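Local coordinates for glycerol-3-phosphate dehydrogenase [NAD(+)] 1 (Saccharomyces cerevisiae, PDB 4FGW), which catalyses the NAD-dependent interconversion of dihydroxyacetone phosphate and sn-glycerol 3-phosphate, driving glycerol accumulation in yeast under hyperosmotic stress, at residues G242-L250 / Q339-V347. Sequence-based numbering, arbitrary orientation.
Sequences GALKNVVAL and QGLITCKEV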
ATOM      1  N   GLY A 242     -10.886  -0.661  -8.835  1.00 53.42           N
ATOM      2  CA  GLY A 242     -10.556  -1.366 -10.075  1.00 52.57           C
ATOM      3  C   GLY A 242     -10.326  -0.496 -11.298  1.00 57.89           C
ATOM      4  O   GLY A 242      -9.621  -0.904 -12.229  1.00 58.34           O
ATOM      5  N   ALA A 243     -10.926   0.707 -11.311  1.00 54.75           N
ATOM      6  CA  ALA A 243     -10.764   1.680 -12.375  1.00 55.84           C
ATOM      7  C   ALA A 243      -9.714   2.723 -11.993  1.00 58.97           C
ATOM      8  O   ALA A 243      -8.759   2.906 -12.746  1.00 59.55           O
ATOM      9  CB  ALA A 243     -12.096   2.354 -12.682  1.00 59.26           C
ATOM     10  N   LEU A 244      -9.874   3.381 -10.817  1.00 54.50           N
ATOM     11  CA  LEU A 244      -9.023   4.473 -10.313  1.00 54.30           C
ATOM     12  C   LEU A 244      -7.546   4.167 -10.081  1.00 55.94           C
ATOM     13  O   LEU A 244      -6.712   5.061 -10.260  1.00 56.24           O
ATOM     14  CB  LEU A 244      -9.660   5.190  -9.110  1.00 55.02           C
ATOM     15  CG  LEU A 244     -11.060   5.793  -9.325  1.00 62.40           C
ATOM     16  CD1 LEU A 244     -11.503   6.585  -8.127  1.00 63.63           C
ATOM     17  CD2 LEU A 244     -11.119   6.663 -10.572  1.00 66.38           C
ATOM     18  N   LYS A 245      -7.218   2.902  -9.740  1.00 50.27           N
ATOM     19  CA  LYS A 245      -5.845   2.432  -9.504  1.00 48.16           C
ATOM     20  C   LYS A 245      -4.940   2.679 -10.715  1.00 53.40           C
ATOM     21  O   LYS A 245      -3.749   2.947 -10.544  1.00 53.36           O
ATOM     22  CB  LYS A 245      -5.814   0.936  -9.090  1.00 47.72           C
ATOM     23  CG  LYS A 245      -6.294  -0.025 -10.185  1.00 51.28           C
ATOM     24  CD  LYS A 245      -6.322  -1.475  -9.756  1.00 50.95           C
ATOM     25  CE  LYS A 245      -6.677  -2.373 -10.918  1.00 44.64           C
ATOM     26  NZ  LYS A 245      -5.560  -2.465 -11.889  1.00 46.96           N
ATOM     27  N   ASN A 246      -5.508   2.605 -11.929  1.00 51.33           N
ATOM     28  CA  ASN A 246      -4.754   2.791 -13.169  1.00 52.35           C
ATOM     29  C   ASN A 246      -4.358   4.233 -13.429  1.00 58.49           C
ATOM     30  O   ASN A 246      -3.331   4.469 -14.062  1.00 59.91           O
ATOM     31  CB  ASN A 246      -5.468   2.150 -14.347  1.00 52.34           C
ATOM     32  CG  ASN A 246      -5.795   0.697 -14.124  1.00 59.32           C
ATOM     33  OD1 ASN A 246      -5.128  -0.017 -13.370  1.00 52.75           O
ATOM     34  ND2 ASN A 246      -6.866   0.243 -14.728  1.00 47.14           N
ATOM     35  N   VAL A 247      -5.133   5.194 -12.892  1.00 55.97           N
ATOM     36  CA  VAL A 247      -4.824   6.629 -12.980  1.00 58.00           C
ATOM     37  C   VAL A 247      -3.622   6.875 -12.056  1.00 59.48           C
ATOM     38  O   VAL A 247      -2.662   7.543 -12.457  1.00 60.96           O
ATOM     39  CB  VAL A 247      -6.042   7.527 -12.625  1.00 63.76           C
ATOM     40  CG1 VAL A 247      -5.654   9.005 -12.598  1.00 66.44           C
ATOM     41  CG2 VAL A 247      -7.198   7.293 -13.594  1.00 64.97           C
ATOM     42  N   VAL A 248      -3.661   6.278 -10.847  1.00 51.30           N
ATOM     43  CA  VAL A 248      -2.587   6.348  -9.860  1.00 49.78           C
ATOM     44  C   VAL A 248      -1.299   5.674 -10.401  1.00 53.58           C
ATOM     45  O   VAL A 248      -0.211   6.244 -10.268  1.00 54.94           O
ATOM     46  CB  VAL A 248      -3.024   5.765  -8.485  1.00 51.08           C
ATOM     47  CG1 VAL A 248      -1.933   5.955  -7.431  1.00 49.81           C
ATOM     48  CG2 VAL A 248      -4.338   6.386  -8.015  1.00 52.03           C
ATOM     49  N   ALA A 249      -1.430   4.487 -11.032  1.00 48.38           N
ATOM     50  CA  ALA A 249      -0.305   3.742 -11.616  1.00 48.08           C
ATOM     51  C   ALA A 249       0.456   4.586 -12.651  1.00 54.79           C
ATOM     52  O   ALA A 249       1.677   4.447 -12.772  1.00 54.47           O
ATOM     53  CB  ALA A 249      -0.796   2.445 -12.246  1.00 47.76           C
ATOM     54  N   LEU A 250      -0.260   5.486 -13.363  1.00 54.07           N
ATOM     55  CA  LEU A 250       0.350   6.398 -14.332  1.00 57.07           C
ATOM     56  C   LEU A 250       1.261   7.399 -13.616  1.00 63.06           C
ATOM     57  O   LEU A 250       2.404   7.575 -14.033  1.00 64.19           O
ATOM     58  CB  LEU A 250      -0.695   7.114 -15.204  1.00 59.74           C
ATOM     59  CG  LEU A 250      -1.457   6.263 -16.239  1.00 64.32           C
ATOM     60  CD1 LEU A 250      -2.635   7.021 -16.796  1.00 66.48           C
ATOM     61  CD2 LEU A 250      -0.552   5.839 -17.399  1.00 67.85           C
ATOM     62  N   GLN A 339      -5.575   1.195 -19.850  1.00 68.37           N
ATOM     63  CA  GLN A 339      -6.891   1.764 -19.571  1.00 68.08           C
ATOM     64  C   GLN A 339      -6.823   3.132 -18.900  1.00 72.12           C
ATOM     65  O   GLN A 339      -7.579   4.043 -19.243  1.00 73.75           O
ATOM     66  CB  GLN A 339      -7.717   0.801 -18.713  1.00 67.23           C
ATOM     67  CG  GLN A 339      -9.110   0.525 -19.256  1.00 80.39           C
ATOM     68  CD  GLN A 339      -9.874   1.794 -19.577  1.00 85.98           C
ATOM     69  OE1 GLN A 339     -10.501   2.392 -18.702  1.00 66.46           O
ATOM     70  NE2 GLN A 339      -9.823   2.213 -20.836  1.00 90.17           N
ATOM     71  N   GLY A 340      -5.918   3.265 -17.938  1.00 66.17           N
ATOM     72  CA  GLY A 340      -5.782   4.491 -17.150  1.00 66.06           C
ATOM     73  C   GLY A 340      -5.725   5.771 -17.969  1.00 73.22           C
ATOM     74  O   GLY A 340      -6.092   6.840 -17.472  1.00 74.56           O
ATOM     75  N   LEU A 341      -5.259   5.669 -19.234  1.00 70.51           N
ATOM     76  CA  LEU A 341      -5.169   6.769 -20.200  1.00 73.85           C
ATOM     77  C   LEU A 341      -6.565   7.332 -20.491  1.00 79.69           C
ATOM     78  O   LEU A 341      -6.733   8.548 -20.550  1.00 82.21           O
ATOM     79  CB  LEU A 341      -4.525   6.254 -21.502  1.00 75.14           C
ATOM     80  CG  LEU A 341      -3.068   6.621 -21.813  1.00 80.35           C
ATOM     81  CD1 LEU A 341      -2.154   6.411 -20.636  1.00 77.80           C
ATOM     82  CD2 LEU A 341      -2.549   5.783 -22.958  1.00 81.78           C
ATOM     83  N   ILE A 342      -7.565   6.442 -20.639  1.00 74.92           N
ATOM     84  CA  ILE A 342      -8.959   6.809 -20.891  1.00 76.78           C
ATOM     85  C   ILE A 342      -9.613   7.272 -19.578  1.00 79.19           C
ATOM     86  O   ILE A 342     -10.268   8.313 -19.556  1.00 81.73           O
ATOM     87  CB  ILE A 342      -9.725   5.643 -21.591  1.00 79.76           C
ATOM     88  CG1 ILE A 342      -9.178   5.391 -23.016  1.00 82.80           C
ATOM     89  CG2 ILE A 342     -11.231   5.886 -21.647  1.00 81.86           C
ATOM     90  CD1 ILE A 342      -8.623   3.986 -23.240  1.00 89.34           C
ATOM     91  N   THR A 343      -9.410   6.509 -18.490  1.00 71.99           N
ATOM     92  CA  THR A 343      -9.973   6.780 -17.166  1.00 70.44           C
ATOM     93  C   THR A 343      -9.646   8.172 -16.628  1.00 75.83           C
ATOM     94  O   THR A 343     -10.565   8.848 -16.161  1.00 77.04           O
ATOM     95  CB  THR A 343      -9.693   5.631 -16.194  1.00 71.38           C
ATOM     96  OG1 THR A 343      -9.997   4.403 -16.851  1.00 71.08           O
ATOM     97  CG2 THR A 343     -10.517   5.732 -14.910  1.00 67.45           C
ATOM     98  N   CYS A 344      -8.371   8.626 -16.741  1.00 72.04           N
ATOM     99  CA  CYS A 344      -7.987   9.964 -16.272  1.00 74.09           C
ATOM    100  C   CYS A 344      -8.742  11.095 -16.990  1.00 83.76           C
ATOM    101  O   CYS A 344      -9.019  12.123 -16.369  1.00 85.87           O
ATOM    102  CB  CYS A 344      -6.473  10.175 -16.268  1.00 73.50           C
ATOM    103  SG  CYS A 344      -5.734  10.426 -17.900  1.00 79.96           S
ATOM    104  N   LYS A 345      -9.140  10.863 -18.265  1.00 81.61           N
ATOM    105  CA  LYS A 345      -9.939  11.790 -19.062  1.00 86.07           C
ATOM    106  C   LYS A 345     -11.403  11.734 -18.591  1.00 89.79           C
ATOM    107  O   LYS A 345     -12.009  12.785 -18.377  1.00 92.56           O
ATOM    108  CB  LYS A 345      -9.822  11.447 -20.561  1.00 90.27           C
ATOM    109  CG  LYS A 345     -10.627  12.341 -21.491  1.00106.32           C
ATOM    110  CD  LYS A 345     -10.370  11.965 -22.949  1.00117.42           C
ATOM    111  CE  LYS A 345     -11.531  12.257 -23.872  1.00126.82           C
ATOM    112  NZ  LYS A 345     -11.793  13.711 -24.005  1.00139.70           N
ATOM    113  N   GLU A 346     -11.958  10.505 -18.439  1.00 82.90           N
ATOM    114  CA  GLU A 346     -13.340  10.225 -18.012  1.00 82.77           C
ATOM    115  C   GLU A 346     -13.632  10.770 -16.602  1.00 86.52           C
ATOM    116  O   GLU A 346     -14.714  11.316 -16.376  1.00 89.28           O
ATOM    117  CB  GLU A 346     -13.624   8.715 -18.044  1.00 80.63           C
ATOM    118  CG  GLU A 346     -13.704   8.081 -19.425  1.00 87.64           C
ATOM    119  CD  GLU A 346     -14.053   6.601 -19.437  1.00100.34           C
ATOM    120  OE1 GLU A 346     -14.413   6.095 -20.526  1.00 98.18           O
ATOM    121  OE2 GLU A 346     -13.992   5.949 -18.367  1.00 81.65           O
ATOM    122  N   VAL A 347     -12.670  10.605 -15.660  1.00 79.09           N
ATOM    123  CA  VAL A 347     -12.769  11.099 -14.281  1.00 78.23           C
ATOM    124  C   VAL A 347     -12.804  12.633 -14.321  1.00 86.68           C
ATOM    125  O   VAL A 347     -13.701  13.236 -13.727  1.00 88.36           O
ATOM    126  CB  VAL A 347     -11.640  10.532 -13.370  1.00 77.54           C
ATOM    127  CG1 VAL A 347     -11.616  11.209 -12.002  1.00 77.37           C
ATOM    128  CG2 VAL A 347     -11.791   9.029 -13.204  1.00 73.54           C
TER
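L250 and V247 pack against G340 and its neighbours on segment 339-347, the two segment axes passing 8.1 Å apart at 104°. One methyl of L250, CD1, lies 3.5 Å from G340 O, while its other branch, CD2, meets L341 CD1 at 3.7 Å, the two leucines crossing at about a right angle. V247 has CG1 anti to the backbone N (chi1 175°), which leaves CG2 beside its own N and brings it 3.6 Å from C344 N; CG1 touches C344 CB. T343 CG2 fills in beside V247 CG2, 3.9 Å away. At the far end L244 CD2 reaches V347 CG2 at 3.6 Å. N246 CB sits 3.7 Å from G340 CA. A CB on G340 would point at segment 242-250 and collide with the backbone O of N246. The OD1 of N246 accepts a 2.9 Å bond from NZ of K245, the probable proton acceptor by homology. An alanine here would keep the CB contact but is likely to leave the K245 ammonium without its OD1 partner, T305 remaining. No hydrogen bond joins the segments; the side chain of N311, a probable substrate-binding residue, accepts a hydrogen bond from G340 N. In the all-helical C-terminal domain, helix 361-371 covers L244, V247 and L250, helix 261-283 packs on L244 and V347, and helices 296-307 and 310-320 lie against N246.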